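Local coordinates for aminoglycoside 6-adenylyltransferase (PDB 2PBE), which adenylylates the 6-hydroxyl of streptomycin and streptidine, can also use GTP with streptomycin, and gives bacteria resistance to streptomycin, at residues F42-D46 with D98-L102; N191-M195 with C248-F252. All coordinates share one frame; numbering follows the deposited sequence.

Contact 1. Residues F42-D46 with D98-L102; sequences FQDYD and DGNKL
Gln43 meets Asn100 through its aliphatic part, CG lying 3.5 Å from the asparagine OD1, while the two amide planes stand 66° apart. The bend at chi2 (-64°) brings its amide beside the Lys101 backbone. Asp44 sets its carboxylate against the aliphatic chain of Lys101, with OD1 beside CB and CE. OD1 stays 5.1 Å from the lysine NZ, which forms a salt bridge with Asp103 instead. Asp44 and Asp46, flanking Tyr45, are consistent with the acidic pair of the nucleotidyltransferase fold, with Asp103 a probable third member. At Tyr45 the strands join in a parallel bridge to Leu102: Tyr45 N donates to Lys101 O over 2.8 Å, nearly straight at 168°. The tyrosine ring turns the CE2 corner of its edge to Asn100 OD1, and Gln43 O sits over the centre of one face. Asp98 fixes Asn100, accepting from its N in an Asx turn and from ND2 at the other carboxylate oxygen. On the same side of the sheet as the ring, Leu102 CD1 packs 3.6 Å from Tyr45 CB. Helix 6-19 covers this side through Met9 and Phe13, while strands 23-28 and 90-96 flank the joined pair within the mixed sheet.

Contact 2. Residues N191-M195 with C248-F252; sequences NLLRM and CYALF
The segments 191-195 and 248-252 belong to two long helices that run nearly side by side in the same direction, their local axes 21° apart and 10.1 Å from each other at closest approach. This is a helix-helix interface of the helical part of the molecule, where helices 177-204 and 238-263 come together with helix 151-173. No hydrogen bond crosses it, and the contact is built mainly from Leu192 and Met195, with the Asn191 carbonyl, on one side and Cys248, Leu251 and Phe252 on the other.

Leu192 has CG anti to its backbone N (chi1 160°), which directs both methyl groups at the facing helix. CD1 lies 3.7 Å from Leu251 CB, and CD2 lies alongside the same CB and, more loosely, the CA and SG of Cys248. Next to it, the Phe252 ring turns an edge to the backbone of helix 177-204. Its CD1 comes within 3.6 Å of Leu192 CA, and CE1 is equally near the carbonyl O of Asn191, both partners close to the ring plane. That carbonyl also accepts the helical bond from Met195 N, and the ring edge lies beside this turn.

Two rings of helix 151-173 also meet this phenylalanine: Phe161 stacks on it, and Trp162 meets it with the planes steeply inclined. About one turn further along helix 177-204, Met195, present as selenomethionine, crosses the Phe252 side chain at about a right angle. Its CB approaches CE1, and bends at chi2 and chi3 fold the chain back toward the ring. The resulting Met-aromatic contact is oblique, with SE 5.4 Å from the ring centroid and 32° off the normal, and the terminal methyl CE closes to 3.5 Å from Phe252 CZ.

In the fold
Contact 1 and contact 2 lie on opposite sides of the chain's centre, their own centres 35 Å apart and their nearest atoms about 21 Å apart, and they do not touch. The first joins strands of the mixed sheet and the second joins helices of the helical region, so each belongs to a separate part of the fold. If the acidic residues at contact 1 bind metal ions, as their counterparts do in other nucleotidyltransferases, that contact probably borders the nucleotide site. Contact 2, buried between helices, lies well away from those acidic residues.

Contact 1. Residues F42-D46 with D98-L102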
loop_
_atom_site.group_PDB
_atom_site.type_symbol
_atom_site.label_atom_id
_atom_site.label_comp_id
_atom_site.label_asym_id
_atom_site.label_seq_id
_atom_site.Cartn_x
_atom_site.Cartn_y
_atom_site.Cartn_z
ATOM N N PHE A 42 19.854 11.799 -4.073
ATOM C CA PHE A 42 19.966 11.115 -5.368
ATOM C C PHE A 42 18.703 10.316 -5.658
ATOM O O PHE A 42 18.050 9.818 -4.733
ATOM C CB PHE A 42 21.188 10.184 -5.399
ATOM C CG PHE A 42 22.529 10.906 -5.409
ATOM C CD1 PHE A 42 22.921 11.754 -4.327
ATOM C CD2 PHE A 42 23.419 10.736 -6.494
ATOM C CE1 PHE A 42 24.191 12.429 -4.316
ATOM C CE2 PHE A 42 24.714 11.417 -6.494
ATOM C CZ PHE A 42 25.084 12.262 -5.392
ATOM N N GLN A 43 18.383 10.164 -6.939
ATOM C CA GLN A 43 17.162 9.482 -7.323
ATOM C C GLN A 43 17.306 7.957 -7.464
ATOM O O GLN A 43 16.287 7.259 -7.613
ATOM C CB GLN A 43 16.573 10.162 -8.596
ATOM C CG GLN A 43 16.760 9.388 -9.964
ATOM C CD GLN A 43 18.259 9.248 -10.363
ATOM O OE1 GLN A 43 18.929 10.265 -10.501
ATOM N NE2 GLN A 43 18.773 7.999 -10.541
ATOM N N ASP A 44 18.546 7.465 -7.343
ATOM C CA ASP A 44 18.873 6.049 -7.425
ATOM C C ASP A 44 17.942 5.193 -6.574
ATOM O O ASP A 44 17.529 5.591 -5.488
ATOM C CB ASP A 44 20.304 5.793 -6.941
ATOM C CG ASP A 44 21.350 6.564 -7.726
ATOM O OD1 ASP A 44 21.246 6.629 -8.970
ATOM O OD2 ASP A 44 22.284 7.104 -7.086
ATOM N N TYR A 45 17.642 3.999 -7.062
ATOM C CA TYR A 45 16.767 3.086 -6.345
ATOM C C TYR A 45 17.507 1.947 -5.675
ATOM O O TYR A 45 18.333 1.260 -6.276
ATOM C CB TYR A 45 15.718 2.545 -7.296
ATOM C CG TYR A 45 14.872 3.655 -7.868
ATOM C CD1 TYR A 45 13.816 4.219 -7.108
ATOM C CD2 TYR A 45 15.151 4.200 -9.153
ATOM C CE1 TYR A 45 13.040 5.309 -7.617
ATOM C CE2 TYR A 45 14.387 5.297 -9.678
ATOM C CZ TYR A 45 13.329 5.844 -8.898
ATOM O OH TYR A 45 12.591 6.917 -9.367
ATOM N N ASP A 46 17.216 1.787 -4.392
ATOM C CA ASP A 46 17.814 0.734 -3.574
ATOM C C ASP A 46 16.762 -0.251 -3.146
ATOM O O ASP A 46 16.013 -0.000 -2.220
ATOM C CB ASP A 46 18.453 1.324 -2.330
ATOM C CG ASP A 46 19.962 1.421 -2.440
ATOM O OD1 ASP A 46 20.625 0.377 -2.235
ATOM O OD2 ASP A 46 20.483 2.533 -2.740
ATOM N N ASP A 98 16.629 5.358 -19.701
ATOM C CA ASP A 98 15.820 6.532 -19.376
ATOM C C ASP A 98 16.559 7.408 -18.370
ATOM O O ASP A 98 16.131 8.517 -18.067
ATOM C CB ASP A 98 14.468 6.112 -18.796
ATOM C CG ASP A 98 14.555 5.667 -17.344
ATOM O OD1 ASP A 98 15.416 4.830 -17.020
ATOM O OD2 ASP A 98 13.754 6.164 -16.523
ATOM N N GLY A 99 17.673 6.901 -17.852
ATOM C CA GLY A 99 18.457 7.666 -16.905
ATOM C C GLY A 99 18.425 7.152 -15.484
ATOM O O GLY A 99 19.281 7.528 -14.685
ATOM N N ASN A 100 17.458 6.300 -15.145
ATOM C CA ASN A 100 17.402 5.809 -13.778
ATOM C C ASN A 100 18.459 4.771 -13.431
ATOM O O ASN A 100 18.953 4.033 -14.293
ATOM C CB ASN A 100 15.991 5.299 -13.456
ATOM C CG ASN A 100 15.030 6.437 -13.143
ATOM O OD1 ASN A 100 15.205 7.155 -12.159
ATOM N ND2 ASN A 100 14.026 6.611 -13.976
ATOM N N LYS A 101 18.827 4.750 -12.158
ATOM C CA LYS A 101 19.821 3.816 -11.666
ATOM C C LYS A 101 19.195 2.983 -10.568
ATOM O O LYS A 101 18.534 3.505 -9.674
ATOM C CB LYS A 101 21.026 4.566 -11.117
ATOM C CG LYS A 101 22.351 3.875 -11.437
ATOM C CD LYS A 101 22.709 2.786 -10.455
ATOM C CE LYS A 101 23.282 3.373 -9.164
ATOM N NZ LYS A 101 23.884 2.325 -8.288
ATOM N N LEU A 102 19.393 1.676 -10.645
ATOM C CA LEU A 102 18.845 0.792 -9.641
ATOM C C LEU A 102 19.961 -0.033 -9.038
ATOM O O LEU A 102 20.966 -0.311 -9.690
ATOM C CB LEU A 102 17.785 -0.132 -10.259
ATOM C CG LEU A 102 17.324 -1.309 -9.389
ATOM C CD1 LEU A 102 16.519 -0.806 -8.197
ATOM C CD2 LEU A 102 16.521 -2.263 -10.210
#

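Contact 2. Residues N191-M195 with C248-F252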
loop_
_atom_site.group_PDB
_atom_site.type_symbol
_atom_site.label_atom_id
_atom_site.label_comp_id
_atom_site.label_asym_id
_atom_site.label_seq_id
_atom_site.Cartn_x
_atom_site.Cartn_y
_atom_site.Cartn_z
ATOM N N ASN A 191 -9.271 6.420 5.491
ATOM C CA ASN A 191 -9.628 5.264 6.317
ATOM C C ASN A 191 -10.420 4.254 5.484
ATOM O O ASN A 191 -10.324 3.058 5.702
ATOM C CB ASN A 191 -10.401 5.681 7.571
ATOM C CG ASN A 191 -9.470 6.062 8.719
ATOM O OD1 ASN A 191 -9.115 7.225 8.897
ATOM N ND2 ASN A 191 -9.052 5.070 9.490
ATOM N N LEU A 192 -11.183 4.737 4.513
ATOM C CA LEU A 192 -11.921 3.851 3.629
ATOM C C LEU A 192 -10.864 2.996 2.911
ATOM O O LEU A 192 -11.022 1.780 2.755
ATOM C CB LEU A 192 -12.717 4.670 2.611
ATOM C CG LEU A 192 -13.171 3.941 1.342
ATOM C CD1 LEU A 192 -14.068 2.742 1.705
ATOM C CD2 LEU A 192 -13.926 4.919 0.440
ATOM N N LEU A 193 -9.773 3.647 2.511
ATOM C CA LEU A 193 -8.675 2.977 1.834
ATOM C C LEU A 193 -8.015 1.909 2.692
ATOM O O LEU A 193 -7.656 0.842 2.192
ATOM C CB LEU A 193 -7.626 3.992 1.422
ATOM C CG LEU A 193 -7.734 4.705 0.086
ATOM C CD1 LEU A 193 -6.480 5.527 -0.093
ATOM C CD2 LEU A 193 -7.856 3.697 -1.047
ATOM N N ARG A 194 -7.828 2.206 3.977
ATOM C CA ARG A 194 -7.221 1.250 4.899
ATOM C C ARG A 194 -8.141 0.064 4.991
ATOM O O ARG A 194 -7.690 -1.072 4.965
ATOM C CB ARG A 194 -7.062 1.853 6.295
ATOM C CG ARG A 194 -6.388 0.930 7.294
ATOM C CD ARG A 194 -6.249 1.604 8.637
ATOM N NE ARG A 194 -5.518 2.871 8.556
ATOM C CZ ARG A 194 -4.192 2.956 8.541
ATOM N NH1 ARG A 194 -3.435 1.851 8.608
ATOM N NH2 ARG A 194 -3.631 4.154 8.450
HETATM N N MSE A 195 -9.434 0.341 5.111
HETATM C CA MSE A 195 -10.444 -0.713 5.196
HETATM C C MSE A 195 -10.386 -1.590 3.946
HETATM O O MSE A 195 -10.504 -2.818 4.027
HETATM C CB MSE A 195 -11.847 -0.093 5.331
HETATM C CG MSE A 195 -12.933 -1.098 5.700
HETATM SE SE MSE A 195 -12.474 -2.209 7.250
HETATM C CE MSE A 195 -12.788 -0.917 8.704
ATOM N N CYS A 248 -18.503 7.444 0.196
ATOM C CA CYS A 248 -17.549 6.847 1.122
ATOM C C CYS A 248 -18.320 5.990 2.130
ATOM O O CYS A 248 -17.861 4.924 2.541
ATOM C CB CYS A 248 -16.772 7.929 1.858
ATOM S SG CYS A 248 -15.679 8.885 0.774
ATOM N N TYR A 249 -19.498 6.465 2.524
ATOM C CA TYR A 249 -20.358 5.734 3.458
ATOM C C TYR A 249 -20.674 4.358 2.899
ATOM O O TYR A 249 -20.413 3.329 3.535
ATOM C CB TYR A 249 -21.689 6.480 3.679
ATOM C CG TYR A 249 -21.648 7.565 4.730
ATOM C CD1 TYR A 249 -20.414 8.152 5.120
ATOM C CD2 TYR A 249 -22.837 8.019 5.358
ATOM C CE1 TYR A 249 -20.359 9.152 6.100
ATOM C CE2 TYR A 249 -22.796 9.037 6.367
ATOM C CZ TYR A 249 -21.544 9.596 6.730
ATOM O OH TYR A 249 -21.460 10.569 7.706
ATOM N N ALA A 250 -21.240 4.370 1.694
ATOM C CA ALA A 250 -21.631 3.156 0.997
ATOM C C ALA A 250 -20.474 2.179 0.895
ATOM O O ALA A 250 -20.621 0.996 1.183
ATOM C CB ALA A 250 -22.136 3.515 -0.383
ATOM N N LEU A 251 -19.307 2.682 0.497
ATOM C CA LEU A 251 -18.144 1.828 0.355
ATOM C C LEU A 251 -17.560 1.360 1.674
ATOM O O LEU A 251 -17.022 0.260 1.752
ATOM C CB LEU A 251 -17.079 2.533 -0.463
ATOM C CG LEU A 251 -17.416 2.585 -1.953
ATOM C CD1 LEU A 251 -16.438 3.470 -2.685
ATOM C CD2 LEU A 251 -17.389 1.164 -2.535
ATOM N N PHE A 252 -17.668 2.182 2.714
ATOM C CA PHE A 252 -17.106 1.783 3.998
ATOM C C PHE A 252 -17.913 0.672 4.625
ATOM O O PHE A 252 -17.356 -0.194 5.292
ATOM C CB PHE A 252 -17.043 2.952 4.990
ATOM C CG PHE A 252 -16.039 2.734 6.081
ATOM C CD1 PHE A 252 -14.670 2.811 5.791
ATOM C CD2 PHE A 252 -16.444 2.419 7.391
ATOM C CE1 PHE A 252 -13.683 2.576 6.803
ATOM C CE2 PHE A 252 -15.473 2.175 8.432
ATOM C CZ PHE A 252 -14.087 2.256 8.129
#